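Local atomic coordinates of Tp0751 (Treponema pallidum, PDB entry 5JK2), a protein that mediates adhesion to extracellular matrix components and interactions with host cells, through a beta-barrel domain with a non-canonical lipocalin fold. Residues 90-95 / 102-107. The protein carries 1 engineered substitution. Numbering follows the deposited sequence.
Sequences FLVDSA and VSFLTR
Arg-107 reaches across from its strand to Asp-93 in a two-pronged salt bridge, NE to OD2 and NH1 to OD1, and most of its side chain follows the Asp-93 carboxylate. Arg-107 CB already lies 3.1 Å from Asp-93 OD2, and CG and CD keep to the same oxygen. A bend at chi3 (41°) brings Arg-107 NE to Asp-93 OD2, where it donates to the syn lone pair at 2.7 Å. Arg-107 NH1 completes the pair with a straighter bond to Asp-93 OD1 (2.6 Å, 163° at the hydrogen), while Arg-107 NH2, on the remaining branch, rests 3.5 Å from Leu-91 CD1. The carboxylate and guanidinium planes are turned 33° apart.

Asp-93 belongs to a classic beta bulge: in this hairpin of the lipocalin-like barrel, Asp-93 and Ser-94 both lie opposite Leu-105. Leu-105 O accepts from both backbone nitrogens, Asp-93 N at 2.7 Å and Ser-94 N at 3.2 Å. Leu-105 N in turn donates to Ser-94 O. On the face carrying Val-92, Ala-95 and Phe-104, Val-92 CG1 meets the edge of the Phe-104 ring at CD1 (3.8 Å), and Ala-95 CB touches CD1 and CE1; Leu-118 of the next strand also packs against Phe-104.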
loop_
_atom_site.group_PDB
_atom_site.type_symbol
_atom_site.label_atom_id
_atom_site.label_comp_id
_atom_site.label_asym_id
_atom_site.label_seq_id
_atom_site.Cartn_x
_atom_site.Cartn_y
_atom_site.Cartn_z
ATOM N N PHE A 90 -2.697 -9.699 4.666
ATOM C CA PHE A 90 -2.424 -10.448 3.446
ATOM C C PHE A 90 -0.927 -10.469 3.173
ATOM O O PHE A 90 -0.298 -9.425 3.013
ATOM C CB PHE A 90 -3.165 -9.844 2.248
ATOM C CG PHE A 90 -4.649 -10.060 2.275
ATOM C CD1 PHE A 90 -5.445 -9.411 3.205
ATOM C CD2 PHE A 90 -5.250 -10.898 1.358
ATOM C CE1 PHE A 90 -6.813 -9.611 3.223
ATOM C CE2 PHE A 90 -6.609 -11.100 1.371
ATOM C CZ PHE A 90 -7.394 -10.457 2.303
ATOM N N LEU A 91 -0.362 -11.670 3.120
ATOM C CA LEU A 91 1.054 -11.837 2.839
ATOM C C LEU A 91 1.336 -11.528 1.378
ATOM O O LEU A 91 0.595 -11.958 0.497
ATOM C CB LEU A 91 1.507 -13.259 3.165
ATOM C CG LEU A 91 1.153 -13.796 4.549
ATOM C CD1 LEU A 91 0.551 -15.183 4.425
ATOM C CD2 LEU A 91 2.380 -13.824 5.444
ATOM N N VAL A 92 2.415 -10.795 1.125
ATOM C CA VAL A 92 2.775 -10.418 -0.237
ATOM C C VAL A 92 3.436 -11.580 -0.969
ATOM O O VAL A 92 4.554 -11.980 -0.645
ATOM C CB VAL A 92 3.730 -9.211 -0.260
ATOM C CG1 VAL A 92 3.987 -8.766 -1.695
ATOM C CG2 VAL A 92 3.157 -8.059 0.556
ATOM N N ASP A 93 2.736 -12.113 -1.964
ATOM C CA ASP A 93 3.270 -13.192 -2.780
ATOM C C ASP A 93 4.164 -12.625 -3.880
ATOM O O ASP A 93 5.094 -13.289 -4.340
ATOM C CB ASP A 93 2.131 -14.017 -3.381
ATOM C CG ASP A 93 1.583 -15.052 -2.414
ATOM O OD1 ASP A 93 2.387 -15.716 -1.730
ATOM O OD2 ASP A 93 0.345 -15.202 -2.344
ATOM N N SER A 94 3.875 -11.395 -4.295
ATOM C CA SER A 94 4.707 -10.687 -5.265
ATOM C C SER A 94 4.477 -9.178 -5.185
ATOM O O SER A 94 3.453 -8.720 -4.679
ATOM C CB SER A 94 4.433 -11.186 -6.690
ATOM O OG SER A 94 3.176 -10.742 -7.169
ATOM N N ALA A 95 5.442 -8.414 -5.687
ATOM C CA ALA A 95 5.358 -6.958 -5.683
ATOM C C ALA A 95 6.285 -6.368 -6.742
ATOM O O ALA A 95 7.486 -6.647 -6.750
ATOM C CB ALA A 95 5.705 -6.414 -4.311
ATOM N N VAL A 102 3.298 0.737 -7.571
ATOM C CA VAL A 102 3.617 -0.567 -7.002
ATOM C C VAL A 102 2.387 -1.456 -7.121
ATOM O O VAL A 102 1.303 -1.088 -6.669
ATOM C CB VAL A 102 4.040 -0.472 -5.527
ATOM C CG1 VAL A 102 4.561 -1.816 -5.037
ATOM C CG2 VAL A 102 5.100 0.600 -5.347
ATOM N N SER A 103 2.558 -2.624 -7.731
ATOM C CA SER A 103 1.459 -3.560 -7.929
ATOM C C SER A 103 1.669 -4.822 -7.105
ATOM O O SER A 103 2.600 -5.590 -7.352
ATOM C CB SER A 103 1.316 -3.911 -9.410
ATOM O OG SER A 103 0.768 -2.824 -10.136
ATOM N N PHE A 104 0.790 -5.030 -6.131
ATOM C CA PHE A 104 0.913 -6.143 -5.200
ATOM C C PHE A 104 0.020 -7.322 -5.554
ATOM O O PHE A 104 -1.079 -7.148 -6.080
ATOM C CB PHE A 104 0.566 -5.687 -3.786
ATOM C CG PHE A 104 1.570 -4.760 -3.183
ATOM C CD1 PHE A 104 2.646 -5.257 -2.470
ATOM C CD2 PHE A 104 1.432 -3.390 -3.314
ATOM C CE1 PHE A 104 3.571 -4.408 -1.904
ATOM C CE2 PHE A 104 2.353 -2.534 -2.751
ATOM C CZ PHE A 104 3.425 -3.043 -2.045
ATOM N N LEU A 105 0.508 -8.524 -5.255
ATOM C CA LEU A 105 -0.324 -9.721 -5.233
ATOM C C LEU A 105 -0.209 -10.308 -3.837
ATOM O O LEU A 105 0.813 -10.895 -3.485
ATOM C CB LEU A 105 0.105 -10.741 -6.298
ATOM C CG LEU A 105 -0.786 -11.972 -6.541
ATOM C CD1 LEU A 105 -0.607 -13.037 -5.464
ATOM C CD2 LEU A 105 -2.260 -11.590 -6.663
ATOM N N THR A 106 -1.262 -10.132 -3.045
ATOM C CA THR A 106 -1.243 -10.523 -1.644
ATOM C C THR A 106 -2.200 -11.682 -1.393
ATOM O O THR A 106 -3.070 -11.954 -2.213
ATOM C CB THR A 106 -1.623 -9.346 -0.738
ATOM O OG1 THR A 106 -3.041 -9.147 -0.775
ATOM C CG2 THR A 106 -0.928 -8.072 -1.188
ATOM N N ARG A 107 -2.040 -12.352 -0.256
ATOM C CA ARG A 107 -2.814 -13.549 0.049
ATOM C C ARG A 107 -3.181 -13.622 1.524
ATOM O O ARG A 107 -2.321 -13.485 2.396
ATOM C CB ARG A 107 -2.023 -14.788 -0.362
ATOM C CG ARG A 107 -2.541 -16.105 0.200
ATOM C CD ARG A 107 -1.727 -17.276 -0.329
ATOM N NE ARG A 107 -0.295 -16.980 -0.364
ATOM C CZ ARG A 107 0.525 -17.076 0.681
ATOM N NH1 ARG A 107 1.810 -16.783 0.542
ATOM N NH2 ARG A 107 0.065 -17.460 1.865
#